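Local coordinates for protein amino acid amide racemase (Ochrobactrum anthropi, PDB 6GIO) that belongs to the class-III aminotransferase family of pyridoxal-5'-phosphate enzymes and binds that cofactor in pockets at the interface of a two-chain assembly, at residues N116-R121 against A290-T295; E85-L90 against V106-S111; E9-V14 against R20-P25; S27-G30 against L36-E39. All blocks are in the same frame, centred on the assembly; numbering follows the deposited sequence.

Contact 1: residues N116-R121 against A290-T295; sequences NDCAVR and AFVLQT. With PLP (pyridoxal-5'-phosphate), chain E.
In the cofactor site at the subunit interface, the loop 290-295 that reaches a pyridoxal-5'-phosphate is fastened to helix 112-127 by Arg121, which meets Phe291 and Val292. Arg121 NH2 lies 3.6 Å above the phenyl plane of Phe291, over the ring centre, and makes a cation-pi contact with planes 55° apart. The same guanidinium also bonds to the backbone: Arg121 NH2 donates to Phe291 O at 3.0 Å along a bent path (133°), with a weak second bond from Arg121 NH1 to that oxygen. A bend at chi3 (50°) in an otherwise fairly stretched arginine chain turns the group toward loop 290-295. Val292 comes from the opposite direction, its CG2 3.9 Å from Arg121 NH1 over one face of the guanidinium, while Val292 CG1 packs 4.0 Å from Cys118 CB. The contact is buried.

Three residues beyond Val292, the loop delivers Thr295 to the cofactor. Thr295 N (2.8 Å) and Thr295 OG1 (2.7 Å) both donate to phosphate oxygen O1P of the pyridoxal-5'-phosphate of chain E, which Gly112 and Ser113 of the second subunit also hold. A threonine brought across the interface to complete the partner's phosphate-binding cup is characteristic of class-III, fold-type I pyridoxal-phosphate enzymes.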
loop_
_atom_site.group_PDB
_atom_site.type_symbol
_atom_site.label_atom_id
_atom_site.label_comp_id
_atom_site.label_asym_id
_atom_site.label_seq_id
_atom_site.Cartn_x
_atom_site.Cartn_y
_atom_site.Cartn_z
ATOM N N ASN C 116 3.898 -6.473 6.540
ATOM C CA ASN C 116 5.080 -7.263 6.869
ATOM C C ASN C 116 6.391 -6.457 6.716
ATOM O O ASN C 116 7.381 -6.713 7.428
ATOM C CB ASN C 116 5.159 -8.572 6.048
ATOM C CG ASN C 116 4.179 -9.626 6.516
ATOM O OD1 ASN C 116 3.407 -10.173 5.710
ATOM N ND2 ASN C 116 4.179 -9.907 7.815
ATOM N N ASP C 117 6.408 -5.494 5.808
ATOM C CA ASP C 117 7.561 -4.610 5.700
ATOM C C ASP C 117 7.704 -3.795 7.002
ATOM O O ASP C 117 8.789 -3.678 7.572
ATOM C CB ASP C 117 7.417 -3.704 4.494
ATOM C CG ASP C 117 8.697 -2.962 4.182
ATOM O OD1 ASP C 117 9.788 -3.397 4.603
ATOM O OD2 ASP C 117 8.628 -1.937 3.512
ATOM N N CYS C 118 6.580 -3.258 7.452
ATOM C CA CYS C 118 6.484 -2.598 8.729
ATOM C C CYS C 118 7.010 -3.498 9.819
ATOM O O CYS C 118 7.901 -3.108 10.586
ATOM C CB CYS C 118 5.023 -2.192 9.034
ATOM S SG CYS C 118 4.878 -1.437 10.691
ATOM N N ALA C 119 6.467 -4.719 9.884
ATOM C CA ALA C 119 6.826 -5.644 10.946
ATOM C C ALA C 119 8.324 -5.831 10.949
ATOM O O ALA C 119 8.935 -5.654 11.992
ATOM C CB ALA C 119 6.108 -6.999 10.795
ATOM N N VAL C 120 8.928 -6.160 9.802
ATOM C CA VAL C 120 10.379 -6.400 9.805
ATOM C C VAL C 120 11.199 -5.166 10.194
ATOM O O VAL C 120 12.161 -5.269 10.998
ATOM C CB VAL C 120 10.945 -7.033 8.490
ATOM C CG1 VAL C 120 10.770 -6.139 7.273
ATOM C CG2 VAL C 120 12.420 -7.339 8.679
ATOM N N ARG C 121 10.804 -4.007 9.680
ATOM C CA ARG C 121 11.528 -2.754 9.997
ATOM C C ARG C 121 11.465 -2.457 11.504
ATOM O O ARG C 121 12.482 -2.187 12.085
ATOM C CB ARG C 121 10.901 -1.588 9.234
ATOM C CG ARG C 121 11.092 -1.635 7.728
ATOM C CD ARG C 121 10.854 -0.285 7.090
ATOM N NE ARG C 121 11.585 0.783 7.723
ATOM C CZ ARG C 121 11.102 1.976 8.002
ATOM N NH1 ARG C 121 10.060 2.451 7.344
ATOM N NH2 ARG C 121 11.654 2.678 8.967
ATOM N N ALA C 290 6.880 8.575 13.746
ATOM C CA ALA C 290 7.104 8.788 12.320
ATOM C C ALA C 290 8.075 7.793 11.680
ATOM O O ALA C 290 8.848 8.151 10.831
ATOM C CB ALA C 290 7.588 10.198 12.089
ATOM N N PHE C 291 8.013 6.545 12.096
ATOM C CA PHE C 291 8.960 5.554 11.676
ATOM C C PHE C 291 8.487 4.761 10.476
ATOM O O PHE C 291 9.297 4.338 9.675
ATOM C CB PHE C 291 9.181 4.606 12.832
ATOM C CG PHE C 291 10.374 3.723 12.676
ATOM C CD1 PHE C 291 11.645 4.271 12.524
ATOM C CD2 PHE C 291 10.239 2.345 12.751
ATOM C CE1 PHE C 291 12.753 3.460 12.409
ATOM C CE2 PHE C 291 11.330 1.518 12.625
ATOM C CZ PHE C 291 12.595 2.074 12.455
ATOM N N VAL C 292 7.186 4.499 10.396
ATOM C CA VAL C 292 6.617 3.817 9.237
ATOM C C VAL C 292 5.350 4.548 8.799
ATOM O O VAL C 292 4.272 4.254 9.279
ATOM C CB VAL C 292 6.324 2.330 9.522
ATOM C CG1 VAL C 292 6.044 1.607 8.216
ATOM C CG2 VAL C 292 7.507 1.649 10.210
ATOM N N LEU C 293 5.503 5.485 7.862
ATOM C CA LEU C 293 4.451 6.400 7.459
ATOM C C LEU C 293 3.972 6.139 6.060
ATOM O O LEU C 293 4.789 5.960 5.137
ATOM C CB LEU C 293 4.971 7.825 7.466
ATOM C CG LEU C 293 5.403 8.441 8.804
ATOM C CD1 LEU C 293 5.696 9.921 8.566
ATOM C CD2 LEU C 293 4.356 8.251 9.883
ATOM N N GLN C 294 2.655 6.094 5.886
ATOM C CA GLN C 294 2.074 6.152 4.545
ATOM C C GLN C 294 0.880 7.060 4.633
ATOM O O GLN C 294 -0.025 6.813 5.437
ATOM C CB GLN C 294 1.636 4.798 4.052
ATOM C CG GLN C 294 2.762 3.895 3.618
ATOM C CD GLN C 294 2.227 2.529 3.277
ATOM O OE1 GLN C 294 1.781 1.793 4.169
ATOM N NE2 GLN C 294 2.208 2.201 1.984
ATOM N N THR C 295 0.851 8.066 3.764
ATOM C CA THR C 295 -0.109 9.164 3.893
ATOM C C THR C 295 -1.572 8.758 4.180
ATOM O O THR C 295 -2.172 9.248 5.176
ATOM C CB THR C 295 -0.036 10.100 2.686
ATOM O OG1 THR C 295 1.293 10.646 2.605
ATOM C CG2 THR C 295 -1.018 11.261 2.857
HETATM N N1 PLP E . 6.912 10.727 -3.044
HETATM C C2 PLP E . 6.607 12.040 -2.809
HETATM C C2A PLP E . 7.181 13.155 -3.653
HETATM C C3 PLP E . 5.685 12.385 -1.684
HETATM O O3 PLP E . 5.344 13.660 -1.374
HETATM C C4 PLP E . 5.124 11.282 -0.871
HETATM C C4A PLP E . 4.194 11.555 0.254
HETATM C C5 PLP E . 5.532 9.889 -1.207
HETATM C C6 PLP E . 6.405 9.699 -2.291
HETATM C C5A PLP E . 4.949 8.754 -0.347
HETATM O O4P PLP E . 3.512 8.575 -0.456
HETATM P P PLP E . 2.744 7.703 0.646
HETATM O O1P PLP E . 2.924 8.558 1.902
HETATM O O2P PLP E . 3.488 6.388 0.821
HETATM O O3P PLP E . 1.350 7.589 0.125
#

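Contact 2: residues E85-L90 against V106-S111; sequences EAAVSL and VWFGHS. With PLP (pyridoxal-5'-phosphate), chain G.
Phe108 pushes the far end of its ring against helix 85-97, overlapping the isobutyl group of Leu90 and the backbone of Ala87. The contact belongs to an alpha/beta layer of the large, fold-type I domain, on the seven-stranded mixed sheet that holds strand 104-109; this strand is outermost in the sheet within the chain, and the helix covers it. Leu90 CD2 approaches Phe108 CE1 to 3.5 Å and Leu90 CG stands 3.8 Å from Phe108 CZ, the two side chains crossing at a slant. Leu90 holds CG opposite its own nitrogen (chi1 176°), which carries the branch out toward the strand. On the next rim carbon, Phe108 CE2 rests 3.5 Å from Ala87 O, with no hydrogen bond between the segments. Val106 CG1, two residues back on the strand, sits 3.9 Å above the Phe108 ring plane, offset toward the rim, and Ala91 and Leu94 of the same helix add to the buried apolar packing.

Where the strand ends, the chain turns into helix 112-127. Ser111 is the N-cap there, its OG bonded to Asp114 N, and its CB lies 3.4 Å from O1P of the pyridoxal-5'-phosphate of chain G.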
loop_
_atom_site.group_PDB
_atom_site.type_symbol
_atom_site.label_atom_id
_atom_site.label_comp_id
_atom_site.label_asym_id
_atom_site.label_seq_id
_atom_site.Cartn_x
_atom_site.Cartn_y
_atom_site.Cartn_z
ATOM N N GLU C 85 -12.441 8.714 13.807
ATOM C CA GLU C 85 -13.266 7.785 14.602
ATOM C C GLU C 85 -13.215 6.349 14.095
ATOM O O GLU C 85 -13.071 5.430 14.896
ATOM C CB GLU C 85 -14.733 8.258 14.638
ATOM C CG GLU C 85 -15.711 7.348 15.404
ATOM C CD GLU C 85 -15.399 7.257 16.900
ATOM O OE1 GLU C 85 -14.748 8.136 17.469
ATOM O OE2 GLU C 85 -15.798 6.295 17.524
ATOM N N ALA C 86 -13.346 6.155 12.776
ATOM C CA ALA C 86 -13.325 4.835 12.191
ATOM C C ALA C 86 -12.054 4.048 12.515
ATOM O O ALA C 86 -12.119 2.903 12.949
ATOM C CB ALA C 86 -13.544 4.915 10.679
ATOM N N ALA C 87 -10.904 4.666 12.277
ATOM C CA ALA C 87 -9.652 4.017 12.434
ATOM C C ALA C 87 -9.392 3.751 13.928
ATOM O O ALA C 87 -8.886 2.688 14.272
ATOM C CB ALA C 87 -8.545 4.889 11.867
ATOM N N VAL C 88 -9.715 4.713 14.808
ATOM C CA VAL C 88 -9.448 4.489 16.253
ATOM C C VAL C 88 -10.336 3.344 16.737
ATOM O O VAL C 88 -9.865 2.435 17.426
ATOM C CB VAL C 88 -9.622 5.784 17.068
ATOM C CG1 VAL C 88 -9.526 5.524 18.585
ATOM C CG2 VAL C 88 -8.558 6.770 16.647
ATOM N N SER C 89 -11.610 3.366 16.323
ATOM C CA SER C 89 -12.572 2.306 16.674
ATOM C C SER C 89 -12.194 0.936 16.126
ATOM O O SER C 89 -12.248 -0.029 16.870
ATOM C CB SER C 89 -14.009 2.673 16.263
ATOM O OG SER C 89 -14.339 3.936 16.807
ATOM N N LEU C 90 -11.778 0.851 14.852
ATOM C CA LEU C 90 -11.244 -0.427 14.299
ATOM C C LEU C 90 -10.055 -0.952 15.119
ATOM O O LEU C 90 -9.959 -2.161 15.403
ATOM C CB LEU C 90 -10.819 -0.279 12.824
ATOM C CG LEU C 90 -10.168 -1.500 12.137
ATOM C CD1 LEU C 90 -11.050 -2.736 12.265
ATOM C CD2 LEU C 90 -9.850 -1.228 10.655
ATOM N N VAL C 106 -1.739 -0.659 17.520
ATOM C CA VAL C 106 -2.106 -1.023 16.166
ATOM C C VAL C 106 -1.571 -0.001 15.169
ATOM O O VAL C 106 -1.695 1.208 15.359
ATOM C CB VAL C 106 -3.607 -1.042 16.035
ATOM C CG1 VAL C 106 -4.012 -1.609 14.673
ATOM C CG2 VAL C 106 -4.171 -1.859 17.184
ATOM N N TRP C 107 -0.939 -0.494 14.132
ATOM C CA TRP C 107 -0.538 0.331 13.011
ATOM C C TRP C 107 -1.388 -0.128 11.888
ATOM O O TRP C 107 -1.637 -1.287 11.784
ATOM C CB TRP C 107 0.938 0.051 12.697
ATOM C CG TRP C 107 1.501 0.576 11.414
ATOM C CD1 TRP C 107 2.208 1.712 11.263
ATOM C CD2 TRP C 107 1.486 -0.078 10.117
ATOM N NE1 TRP C 107 2.604 1.843 9.947
ATOM C CE2 TRP C 107 2.190 0.750 9.229
ATOM C CE3 TRP C 107 0.935 -1.285 9.625
ATOM C CZ2 TRP C 107 2.383 0.424 7.874
ATOM C CZ3 TRP C 107 1.116 -1.595 8.234
ATOM C CH2 TRP C 107 1.827 -0.727 7.401
ATOM N N PHE C 108 -1.769 0.777 11.004
ATOM C CA PHE C 108 -2.513 0.437 9.787
ATOM C C PHE C 108 -1.748 0.659 8.502
ATOM O O PHE C 108 -0.961 1.602 8.399
ATOM C CB PHE C 108 -3.766 1.299 9.711
ATOM C CG PHE C 108 -4.823 0.903 10.694
ATOM C CD1 PHE C 108 -5.490 -0.322 10.566
ATOM C CD2 PHE C 108 -5.131 1.735 11.779
ATOM C CE1 PHE C 108 -6.449 -0.712 11.485
ATOM C CE2 PHE C 108 -6.122 1.369 12.678
ATOM C CZ PHE C 108 -6.771 0.139 12.552
ATOM N N GLY C 109 -2.045 -0.157 7.484
ATOM C CA GLY C 109 -1.458 0.058 6.163
ATOM C C GLY C 109 -2.461 -0.337 5.121
ATOM O O GLY C 109 -3.668 -0.380 5.408
ATOM N N HIS C 110 -1.981 -0.582 3.913
ATOM C CA HIS C 110 -2.872 -0.905 2.788
ATOM C C HIS C 110 -2.839 -2.309 2.323
ATOM O O HIS C 110 -3.724 -2.712 1.568
ATOM C CB HIS C 110 -2.475 -0.090 1.586
ATOM C CG HIS C 110 -2.411 1.352 1.864
ATOM N ND1 HIS C 110 -3.519 2.069 2.275
ATOM C CD2 HIS C 110 -1.387 2.230 1.789
ATOM C CE1 HIS C 110 -3.180 3.338 2.401
ATOM N NE2 HIS C 110 -1.889 3.456 2.148
ATOM N N SER C 111 -1.801 -3.056 2.705
ATOM C CA SER C 111 -1.562 -4.378 2.113
ATOM C C SER C 111 -0.837 -5.326 3.063
ATOM O O SER C 111 -0.229 -4.897 4.023
ATOM C CB SER C 111 -0.769 -4.290 0.779
ATOM O OG SER C 111 0.617 -3.864 0.919
HETATM N N1 PLP G . 1.229 -12.558 3.793
HETATM C C2 PLP G . 0.453 -13.605 3.418
HETATM C C2A PLP G . 0.375 -14.873 4.212
HETATM C C3 PLP G . -0.350 -13.544 2.171
HETATM O O3 PLP G . -1.104 -14.590 1.810
HETATM C C4 PLP G . -0.343 -12.318 1.349
HETATM C C4A PLP G . -1.162 -12.241 0.101
HETATM C C5 PLP G . 0.541 -11.215 1.866
HETATM C C6 PLP G . 1.272 -11.414 3.058
HETATM C C5A PLP G . 0.679 -9.926 1.071
HETATM O O4P PLP G . -0.556 -9.263 0.775
HETATM P P PLP G . -0.668 -8.222 -0.431
HETATM O O1P PLP G . -1.885 -7.439 -0.047
HETATM O O2P PLP G . -0.857 -9.034 -1.699
HETATM O O3P PLP G . 0.605 -7.389 -0.374
#

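Contact 3: residues E9-V14 against R20-P25; sequences ERDARV and RLRFSP
A salt-bridge network centred on Asp11 ties the N-terminal helix 7-14 to the loop 20-25 that leads on to strand 28-32, through Arg20 and Arg22. This leading segment of the fold runs along the second subunit. Asp11 OD1 accepts three bonds: from Arg22 NH1 at 2.8 Å, from Arg20 NH2 at 3.2 Å and from Arg20 NE at 3.3 Å. Asp11 OD2 takes the fourth, from Arg22 NH2 at 3.0 Å.

The two arginines grip differently. Arg22 comes end-on, with one nitrogen for each carboxylate oxygen; its NH1 bond is nearly straight (171°), although the donor stands well above the carboxylate plane and the two flat groups are turned 57° apart. Arg20 comes side-on, and both of its nitrogens converge on OD1, which lies in the plane of its guanidinium. A kink at chi2 (-77°) folds Arg22 back to face the helix, whereas Arg20 runs extended from CG to NE and slides past Asp11. Held by four bonds, the carboxylate has little freedom to rotate, and two adjacent positive groups would be expected to favour its ionised form.

Both arginines have further partners. Arg20 NH1 forms a salt bridge with Glu17 OE1, and Arg22 NH2 bonds to Leu79 O of the second subunit, so the network reaches the interface. Within the segment 20-25 the aliphatic part of Arg20 also covers Arg22: Arg20 CG lies 3.9 Å above the centre of the Arg22 guanidinium. Beyond the carboxylate, Ala12 CA lies 3.4 Å from Arg20 NH2.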
loop_
_atom_site.group_PDB
_atom_site.type_symbol
_atom_site.label_atom_id
_atom_site.label_comp_id
_atom_site.label_asym_id
_atom_site.label_seq_id
_atom_site.Cartn_x
_atom_site.Cartn_y
_atom_site.Cartn_z
ATOM N N GLU C 9 -8.909 -7.089 -23.874
ATOM C CA GLU C 9 -8.018 -6.535 -24.862
ATOM C C GLU C 9 -7.554 -5.143 -24.458
ATOM O O GLU C 9 -6.409 -4.793 -24.610
ATOM C CB GLU C 9 -8.712 -6.504 -26.255
ATOM C CG GLU C 9 -8.821 -7.890 -26.904
ATOM C CD GLU C 9 -9.671 -7.929 -28.188
ATOM O OE1 GLU C 9 -10.777 -7.305 -28.259
ATOM O OE2 GLU C 9 -9.220 -8.602 -29.136
ATOM N N ARG C 10 -8.468 -4.336 -23.953
ATOM C CA ARG C 10 -8.091 -3.034 -23.450
ATOM C C ARG C 10 -7.045 -3.173 -22.312
ATOM O O ARG C 10 -6.098 -2.372 -22.235
ATOM C CB ARG C 10 -9.317 -2.288 -22.983
ATOM C CG ARG C 10 -10.127 -1.715 -24.144
ATOM C CD ARG C 10 -11.523 -1.319 -23.691
ATOM N NE ARG C 10 -11.475 -0.315 -22.648
ATOM C CZ ARG C 10 -12.359 -0.204 -21.648
ATOM N NH1 ARG C 10 -13.379 -1.052 -21.551
ATOM N NH2 ARG C 10 -12.223 0.762 -20.731
ATOM N N ASP C 11 -7.214 -4.192 -21.476
ATOM C CA ASP C 11 -6.303 -4.457 -20.353
ATOM C C ASP C 11 -4.921 -4.762 -20.896
ATOM O O ASP C 11 -3.917 -4.266 -20.361
ATOM C CB ASP C 11 -6.837 -5.601 -19.479
ATOM C CG ASP C 11 -5.876 -5.986 -18.339
ATOM O OD1 ASP C 11 -4.918 -6.733 -18.628
ATOM O OD2 ASP C 11 -6.085 -5.563 -17.169
ATOM N N ALA C 12 -4.865 -5.555 -21.978
ATOM C CA ALA C 12 -3.580 -5.928 -22.581
ATOM C C ALA C 12 -2.820 -4.741 -23.119
ATOM O O ALA C 12 -1.580 -4.735 -23.076
ATOM C CB ALA C 12 -3.759 -6.975 -23.684
ATOM N N ARG C 13 -3.543 -3.754 -23.653
ATOM C CA ARG C 13 -2.928 -2.563 -24.230
ATOM C C ARG C 13 -2.334 -1.596 -23.217
ATOM O O ARG C 13 -1.457 -0.841 -23.575
ATOM C CB ARG C 13 -3.948 -1.790 -25.058
ATOM C CG ARG C 13 -4.334 -2.483 -26.354
ATOM C CD ARG C 13 -5.427 -1.709 -27.078
ATOM N NE ARG C 13 -5.860 -2.462 -28.252
ATOM C CZ ARG C 13 -6.726 -2.033 -29.179
ATOM N NH1 ARG C 13 -7.301 -0.831 -29.094
ATOM N NH2 ARG C 13 -7.030 -2.824 -30.200
ATOM N N VAL C 14 -2.816 -1.582 -21.969
ATOM C CA VAL C 14 -2.446 -0.496 -21.039
ATOM C C VAL C 14 -1.935 -0.927 -19.662
ATOM O O VAL C 14 -1.210 -0.157 -19.011
ATOM C CB VAL C 14 -3.621 0.517 -20.858
ATOM C CG1 VAL C 14 -4.081 1.031 -22.231
ATOM C CG2 VAL C 14 -4.766 -0.093 -20.065
ATOM N N ARG C 20 0.413 -8.448 -13.196
ATOM C CA ARG C 20 -0.504 -9.486 -13.593
ATOM C C ARG C 20 -0.175 -10.850 -13.003
ATOM O O ARG C 20 0.974 -11.238 -12.954
ATOM C CB ARG C 20 -0.473 -9.663 -15.112
ATOM C CG ARG C 20 -1.143 -8.564 -15.897
ATOM C CD ARG C 20 -1.355 -9.066 -17.321
ATOM N NE ARG C 20 -1.937 -8.024 -18.159
ATOM C CZ ARG C 20 -1.270 -7.266 -19.028
ATOM N NH1 ARG C 20 0.032 -7.426 -19.248
ATOM N NH2 ARG C 20 -1.923 -6.328 -19.690
ATOM N N LEU C 21 -1.213 -11.557 -12.559
ATOM C CA LEU C 21 -1.154 -12.988 -12.190
ATOM C C LEU C 21 -2.480 -13.605 -12.607
ATOM O O LEU C 21 -3.345 -13.943 -11.790
ATOM C CB LEU C 21 -0.942 -13.187 -10.684
ATOM C CG LEU C 21 -0.758 -14.659 -10.264
ATOM C CD1 LEU C 21 0.496 -15.272 -10.893
ATOM C CD2 LEU C 21 -0.710 -14.784 -8.744
ATOM N N ARG C 22 -2.641 -13.712 -13.911
ATOM C CA ARG C 22 -3.911 -14.044 -14.512
ATOM C C ARG C 22 -4.055 -15.550 -14.737
ATOM O O ARG C 22 -3.171 -16.175 -15.312
ATOM C CB ARG C 22 -4.053 -13.245 -15.825
ATOM C CG ARG C 22 -3.864 -11.726 -15.614
ATOM C CD ARG C 22 -5.097 -11.106 -14.994
ATOM N NE ARG C 22 -4.958 -9.673 -14.674
ATOM C CZ ARG C 22 -4.999 -8.672 -15.560
ATOM N NH1 ARG C 22 -5.111 -8.912 -16.874
ATOM N NH2 ARG C 22 -4.920 -7.408 -15.132
ATOM N N PHE C 23 -5.184 -16.119 -14.307
ATOM C CA PHE C 23 -5.404 -17.557 -14.433
ATOM C C PHE C 23 -6.434 -17.911 -15.496
ATOM O O PHE C 23 -6.577 -19.080 -15.813
ATOM C CB PHE C 23 -5.850 -18.143 -13.100
ATOM C CG PHE C 23 -4.803 -18.069 -12.036
ATOM C CD1 PHE C 23 -4.637 -16.923 -11.294
ATOM C CD2 PHE C 23 -3.981 -19.147 -11.779
ATOM C CE1 PHE C 23 -3.685 -16.848 -10.292
ATOM C CE2 PHE C 23 -3.023 -19.078 -10.785
ATOM C CZ PHE C 23 -2.863 -17.930 -10.040
ATOM N N SER C 24 -7.166 -16.916 -16.007
ATOM C CA SER C 24 -8.244 -17.144 -16.973
ATOM C C SER C 24 -8.539 -15.847 -17.666
ATOM O O SER C 24 -8.050 -14.801 -17.227
ATOM C CB SER C 24 -9.525 -17.689 -16.300
ATOM O OG SER C 24 -10.367 -16.656 -15.788
ATOM N N PRO C 25 -9.346 -15.887 -18.750
ATOM C CA PRO C 25 -9.731 -14.621 -19.416
ATOM C C PRO C 25 -10.730 -13.709 -18.653
ATOM O O PRO C 25 -11.062 -12.631 -19.151
ATOM C CB PRO C 25 -10.413 -15.087 -20.730
ATOM C CG PRO C 25 -10.112 -16.562 -20.852
ATOM C CD PRO C 25 -9.886 -17.072 -19.438
#

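Contact 4: residues S27-G30 against L36-E39; sequences SLIG and LIEE
Residues 27-30 pair antiparallel with 36-39, although the chain turns a corner at Ile29 and the end-to-end directions of the two segments are 116° apart. Leu28 and Glu38 form a non-hydrogen-bonded pair; Gly30 and Ile37 form a hydrogen-bonded one. On one flank Glu39 N donates to Ser27 O at 3.0 Å. On the other, Ile37 N donates to Gly30 O at 2.9 Å, arriving from above the carbonyl plane (58° out of it). Ile37 O lies between these and accepts Ile29 N at 2.9 Å, nearly along its own C=O direction, together with a weak bond from Gly30 N at 3.5 Å.

Two residues, Ile29 and Gly30, thus face the single residue Ile37, which defines a classic beta bulge in the hairpin made by strands 28-32 and 35-38. Strand 28-32 is outermost in its mixed sheet within this chain.

The end of the Leu28 side chain packs obliquely on Leu36, with Leu28 CD2 3.6 Å from Leu36 CB. Ile29 CG1 is set between its backbone N and carbonyl carbon (chi1 64°), and from there it meets Ile37 CG2 at 3.9 Å. The side chains of Ile29 and Glu39 cross at about a right angle, with Ile29 CG2 3.9 Å from Glu39 CB. Ile37 CG1 lies 3.6 Å from Gly30 C, over the backbone of a residue without a side chain. Glu38 sends its carboxylate elsewhere, to Arg42 and Tyr380, and Glu39 OE1 accepts from Leu7 N.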
loop_
_atom_site.group_PDB
_atom_site.type_symbol
_atom_site.label_atom_id
_atom_site.label_comp_id
_atom_site.label_asym_id
_atom_site.label_seq_id
_atom_site.Cartn_x
_atom_site.Cartn_y
_atom_site.Cartn_z
ATOM N N SER C 27 -12.795 -11.095 -17.106
ATOM C CA SER C 27 -12.621 -9.649 -17.135
ATOM C C SER C 27 -13.959 -9.095 -16.655
ATOM O O SER C 27 -15.013 -9.470 -17.186
ATOM C CB SER C 27 -12.253 -9.199 -18.570
ATOM O OG SER C 27 -11.061 -9.873 -18.957
ATOM N N LEU C 28 -13.918 -8.219 -15.646
ATOM C CA LEU C 28 -15.090 -7.907 -14.811
ATOM C C LEU C 28 -15.714 -6.537 -14.998
ATOM O O LEU C 28 -15.028 -5.542 -15.111
ATOM C CB LEU C 28 -14.742 -8.066 -13.312
ATOM C CG LEU C 28 -14.231 -9.437 -12.852
ATOM C CD1 LEU C 28 -13.749 -9.372 -11.391
ATOM C CD2 LEU C 28 -15.299 -10.513 -13.029
ATOM N N ILE C 29 -17.043 -6.493 -14.964
ATOM C CA ILE C 29 -17.772 -5.216 -14.912
ATOM C C ILE C 29 -18.591 -5.023 -13.630
ATOM O O ILE C 29 -19.086 -3.923 -13.354
ATOM C CB ILE C 29 -18.710 -5.039 -16.123
ATOM C CG1 ILE C 29 -19.814 -6.095 -16.115
ATOM C CG2 ILE C 29 -17.918 -5.085 -17.419
ATOM C CD1 ILE C 29 -20.893 -5.828 -17.156
ATOM N N GLY C 30 -18.788 -6.077 -12.867
ATOM C CA GLY C 30 -19.505 -5.931 -11.619
ATOM C C GLY C 30 -19.390 -7.156 -10.758
ATOM O O GLY C 30 -18.543 -8.020 -11.008
ATOM N N LEU C 36 -19.439 -12.936 -9.589
ATOM C CA LEU C 36 -18.761 -11.867 -10.296
ATOM C C LEU C 36 -19.357 -11.762 -11.691
ATOM O O LEU C 36 -19.705 -12.782 -12.297
ATOM C CB LEU C 36 -17.248 -12.114 -10.398
ATOM C CG LEU C 36 -16.529 -11.995 -9.043
ATOM C CD1 LEU C 36 -15.121 -12.544 -9.154
ATOM C CD2 LEU C 36 -16.527 -10.559 -8.519
ATOM N N ILE C 37 -19.471 -10.532 -12.200
ATOM C CA ILE C 37 -20.099 -10.339 -13.517
ATOM C C ILE C 37 -19.058 -10.058 -14.584
ATOM O O ILE C 37 -18.343 -9.066 -14.540
ATOM C CB ILE C 37 -21.121 -9.172 -13.516
ATOM C CG1 ILE C 37 -21.995 -9.211 -12.275
ATOM C CG2 ILE C 37 -21.918 -9.170 -14.826
ATOM C CD1 ILE C 37 -22.783 -10.476 -12.065
ATOM N N GLU C 38 -18.959 -10.962 -15.529
ATOM C CA GLU C 38 -18.052 -10.798 -16.654
ATOM C C GLU C 38 -18.631 -9.775 -17.595
ATOM O O GLU C 38 -19.846 -9.627 -17.674
ATOM C CB GLU C 38 -17.862 -12.137 -17.374
ATOM C CG GLU C 38 -16.926 -12.090 -18.574
ATOM C CD GLU C 38 -16.303 -13.448 -18.939
ATOM O OE1 GLU C 38 -16.980 -14.496 -18.772
ATOM O OE2 GLU C 38 -15.124 -13.443 -19.392
ATOM N N GLU C 39 -17.771 -9.055 -18.290
ATOM C CA GLU C 39 -18.207 -8.248 -19.418
ATOM C C GLU C 39 -19.078 -9.113 -20.354
ATOM O O GLU C 39 -18.788 -10.291 -20.584
ATOM C CB GLU C 39 -17.004 -7.669 -20.158
ATOM C CG GLU C 39 -17.380 -6.676 -21.271
ATOM C CD GLU C 39 -16.167 -6.140 -21.995
ATOM O OE1 GLU C 39 -15.323 -6.962 -22.448
ATOM O OE2 GLU C 39 -16.046 -4.900 -22.098
#

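In the fold
Along the chain, contacts 3 and 4 come first, then contact 2, then contact 1. They form two clusters. Contacts 3 and 4 have centres about 13 Å apart and touch lightly; they link the N-terminal helix 7-14 with the hairpin that begins the mixed sheet starting with strand 28-32. Contacts 1 and 2, with centres also about 13 Å apart, meet where Trp107 NE1 probably bonds to Val292 O at 3.0 Å, joining the other mixed sheet, at its strand 104-109, to the loop before helix 300-315. Centres in different clusters are about 30 to 35 Å apart. All four contacts touch the second subunit, while contacts 1 and 2 carry Thr295 and Ser111 to the two cofactor phosphates.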